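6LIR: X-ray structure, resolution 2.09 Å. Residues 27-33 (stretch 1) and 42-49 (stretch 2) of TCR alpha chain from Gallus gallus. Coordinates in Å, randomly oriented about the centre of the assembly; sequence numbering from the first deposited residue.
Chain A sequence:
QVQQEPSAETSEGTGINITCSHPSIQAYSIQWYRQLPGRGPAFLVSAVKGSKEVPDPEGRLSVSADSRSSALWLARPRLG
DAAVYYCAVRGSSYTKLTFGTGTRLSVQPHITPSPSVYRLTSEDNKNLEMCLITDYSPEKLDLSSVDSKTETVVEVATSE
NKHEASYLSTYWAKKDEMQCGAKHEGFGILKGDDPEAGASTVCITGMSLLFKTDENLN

Stretch 1 27-33: AYSIQWY
Stretch 2 (42-49) AFLVSAVK

Two antiparallel strands, 29-33 and 42-47, pair with their N-to-C directions at 148° and their axes 4.7 Å apart at closest approach. Build both extended: phi/psi is -127/135 at I30, -129/155 at Q31, -130/141 at W32 and -131/161 at Y33, facing -161/157 at V45, -141/141 at S46 and -149/157 at A47. The register sets I30 against A47, Q31 against S46 and W32 against V45, then slips by one so that Y33 meets F43. The slip is a beta bulge, and within the two strands, L44, at -113/-53, is the residue whose backbone leaves the extended region.

Four backbone hydrogen bonds hold the pair. I30 and A47 satisfy each other fully: I30 N gives to A47 O at 2.8 Å, and A47 N gives to I30 O at 2.9 Å, both with angles of 163° at hydrogen. W32 also uses both its polar backbone atoms, but the bulge divides them between two partners. W32 N gives to V45 O at 3.0 Å (154°), while W32 O accepts from L44 N at 2.9 Å (153°). Here the register shifts without costing the W32 carbonyl its donor.

Between these bonds, S46 CA lies 3.2 Å from I30 O and Q31 CA 3.4 Å from V45 O; outside them, S29 CA lies 3.6 Å from A47 O. Past the bulge, Y33 CA sits 3.2 Å from A42 O, a CA-H...O contact.

Side chains alternate between the sheet's faces along 30-33 and 45-47; at the bulge the alternation breaks, L44 pointing its CA-to-CB bond toward the partner strand and F43 and V45 falling on different faces. Q31, Y33, F43 and S46 share one. Y33 (chi1 -65°, chi2 76°) receives the edge of the F43 ring (chi1 178°, chi2 72°) on its face, with centroids 5.7 Å apart and planes at 70°; Y33 CE2 also packs 3.8 Å from F43 CB. Q31, m then t with chi3 -129°, lays CG 3.6 Å from S46 CB and 4.1 Å from F43 CE1, near the plane of that ring. Q31 NE2 is 2.8 Å from Y33 OH within the same strand. Y33 OH and S46 OG (chi1 162°) are hydrogen-bonded elsewhere in the structure.

I30, W32, V45 and A47 occupy the other face. W32 (chi1 -81°, chi2 81°) touches V45 (chi1 66°) through W32 CB and V45 CG1 at 4.3 Å, while the end of its side chain leads away and NE1 is satisfied elsewhere. Beyond the I30-A47 bridge, V48 (m) places CG1 3.7 Å from Y28 O and 4.2 Å from S29 CB.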

# COMPACT_ATOMS: atom_id res chain seq x y z
N ALA A 27 -16.26 -21.36 14.48
CA ALA A 27 -14.94 -21.60 13.92
C ALA A 27 -14.32 -22.89 14.43
O ALA A 27 -14.33 -23.17 15.64
CB ALA A 27 -14.02 -20.42 14.24
N TYR A 28 -13.78 -23.68 13.51
CA TYR A 28 -12.88 -24.76 13.90
C TYR A 28 -11.49 -24.20 14.21
O TYR A 28 -10.83 -24.65 15.15
CB TYR A 28 -12.79 -25.81 12.79
CG TYR A 28 -11.75 -26.88 13.05
CD1 TYR A 28 -12.05 -27.99 13.83
CD2 TYR A 28 -10.46 -26.77 12.53
CE1 TYR A 28 -11.10 -28.97 14.08
CE2 TYR A 28 -9.51 -27.75 12.78
CZ TYR A 28 -9.83 -28.84 13.55
OH TYR A 28 -8.89 -29.81 13.80
N SER A 29 -11.06 -23.22 13.43
CA SER A 29 -9.78 -22.56 13.66
C SER A 29 -9.89 -21.13 13.16
O SER A 29 -10.67 -20.83 12.25
CB SER A 29 -8.63 -23.29 12.96
OG SER A 29 -8.70 -23.12 11.56
N ILE A 30 -9.12 -20.25 13.78
CA ILE A 30 -9.14 -18.83 13.45
C ILE A 30 -7.70 -18.40 13.17
O ILE A 30 -6.79 -18.74 13.93
CB ILE A 30 -9.75 -17.98 14.58
CG1 ILE A 30 -11.25 -18.26 14.69
CG2 ILE A 30 -9.51 -16.51 14.34
CD1 ILE A 30 -11.88 -17.75 15.96
N GLN A 31 -7.51 -17.65 12.10
CA GLN A 31 -6.21 -17.12 11.73
C GLN A 31 -6.34 -15.63 11.50
O GLN A 31 -7.41 -15.13 11.14
CB GLN A 31 -5.65 -17.78 10.46
CG GLN A 31 -5.36 -19.26 10.60
CD GLN A 31 -5.49 -20.00 9.28
OE1 GLN A 31 -6.18 -21.02 9.20
NE2 GLN A 31 -4.83 -19.49 8.25
N TRP A 32 -5.23 -14.93 11.67
CA TRP A 32 -5.18 -13.51 11.42
C TRP A 32 -3.98 -13.22 10.54
O TRP A 32 -2.92 -13.82 10.70
CB TRP A 32 -5.07 -12.71 12.72
CG TRP A 32 -6.38 -12.52 13.43
CD1 TRP A 32 -7.01 -13.41 14.24
CD2 TRP A 32 -7.21 -11.36 13.39
NE1 TRP A 32 -8.19 -12.88 14.71
CE2 TRP A 32 -8.33 -11.62 14.20
CE3 TRP A 32 -7.12 -10.12 12.75
CZ2 TRP A 32 -9.35 -10.68 14.40
CZ3 TRP A 32 -8.13 -9.19 12.94
CH2 TRP A 32 -9.23 -9.48 13.76
N TYR A 33 -4.18 -12.29 9.60
CA TYR A 33 -3.16 -11.87 8.66
C TYR A 33 -3.11 -10.36 8.66
O TYR A 33 -4.05 -9.68 9.09
CB TYR A 33 -3.44 -12.38 7.24
CG TYR A 33 -3.40 -13.88 7.06
CD1 TYR A 33 -4.44 -14.69 7.50
CD2 TYR A 33 -2.32 -14.49 6.43
CE1 TYR A 33 -4.40 -16.07 7.33
CE2 TYR A 33 -2.26 -15.86 6.26
CZ TYR A 33 -3.31 -16.64 6.71
OH TYR A 33 -3.25 -18.01 6.54
N ALA A 42 0.13 -11.34 5.27
CA ALA A 42 1.15 -12.13 5.94
C ALA A 42 0.59 -12.71 7.23
O ALA A 42 -0.06 -12.00 8.01
CB ALA A 42 2.40 -11.28 6.23
N PHE A 43 0.90 -13.98 7.47
CA PHE A 43 0.38 -14.72 8.61
C PHE A 43 0.89 -14.14 9.93
O PHE A 43 2.08 -13.81 10.06
CB PHE A 43 0.77 -16.19 8.50
CG PHE A 43 0.33 -17.03 9.67
CD1 PHE A 43 -1.01 -17.35 9.85
CD2 PHE A 43 1.25 -17.49 10.60
CE1 PHE A 43 -1.42 -18.12 10.93
CE2 PHE A 43 0.85 -18.26 11.68
CZ PHE A 43 -0.48 -18.57 11.84
N LEU A 44 -0.01 -13.99 10.90
CA LEU A 44 0.36 -13.50 12.22
C LEU A 44 0.21 -14.55 13.31
O LEU A 44 1.16 -14.81 14.05
CB LEU A 44 -0.49 -12.27 12.59
CG LEU A 44 -0.42 -11.03 11.71
CD1 LEU A 44 -1.35 -9.95 12.26
CD2 LEU A 44 1.01 -10.52 11.60
N VAL A 45 -0.97 -15.17 13.43
CA VAL A 45 -1.22 -16.12 14.50
C VAL A 45 -2.42 -16.98 14.11
O VAL A 45 -3.27 -16.57 13.31
CB VAL A 45 -1.46 -15.37 15.84
CG1 VAL A 45 -2.75 -14.56 15.78
CG2 VAL A 45 -1.47 -16.33 17.03
N SER A 46 -2.50 -18.17 14.70
CA SER A 46 -3.63 -19.06 14.51
C SER A 46 -3.97 -19.73 15.83
O SER A 46 -3.07 -20.10 16.59
CB SER A 46 -3.34 -20.13 13.46
OG SER A 46 -4.24 -21.21 13.59
N ALA A 47 -5.26 -19.89 16.10
CA ALA A 47 -5.71 -20.54 17.32
C ALA A 47 -7.02 -21.27 17.07
O ALA A 47 -7.77 -20.95 16.14
CB ALA A 47 -5.88 -19.54 18.47
N VAL A 48 -7.29 -22.26 17.91
CA VAL A 48 -8.56 -22.97 17.89
C VAL A 48 -9.47 -22.56 19.05
O VAL A 48 -10.70 -22.67 18.93
CB VAL A 48 -8.36 -24.50 17.87
CG1 VAL A 48 -7.50 -24.90 16.67
CG2 VAL A 48 -7.73 -24.98 19.17
N LYS A 49 -8.91 -22.12 20.18
CA LYS A 49 -9.71 -21.68 21.32
C LYS A 49 -8.83 -20.86 22.25
O LYS A 49 -7.61 -20.79 22.09
CB LYS A 49 -10.32 -22.88 22.06
CG LYS A 49 -9.29 -23.75 22.78
CD LYS A 49 -9.98 -24.80 23.63
CE LYS A 49 -9.09 -25.26 24.78
NZ LYS A 49 -9.87 -25.94 25.84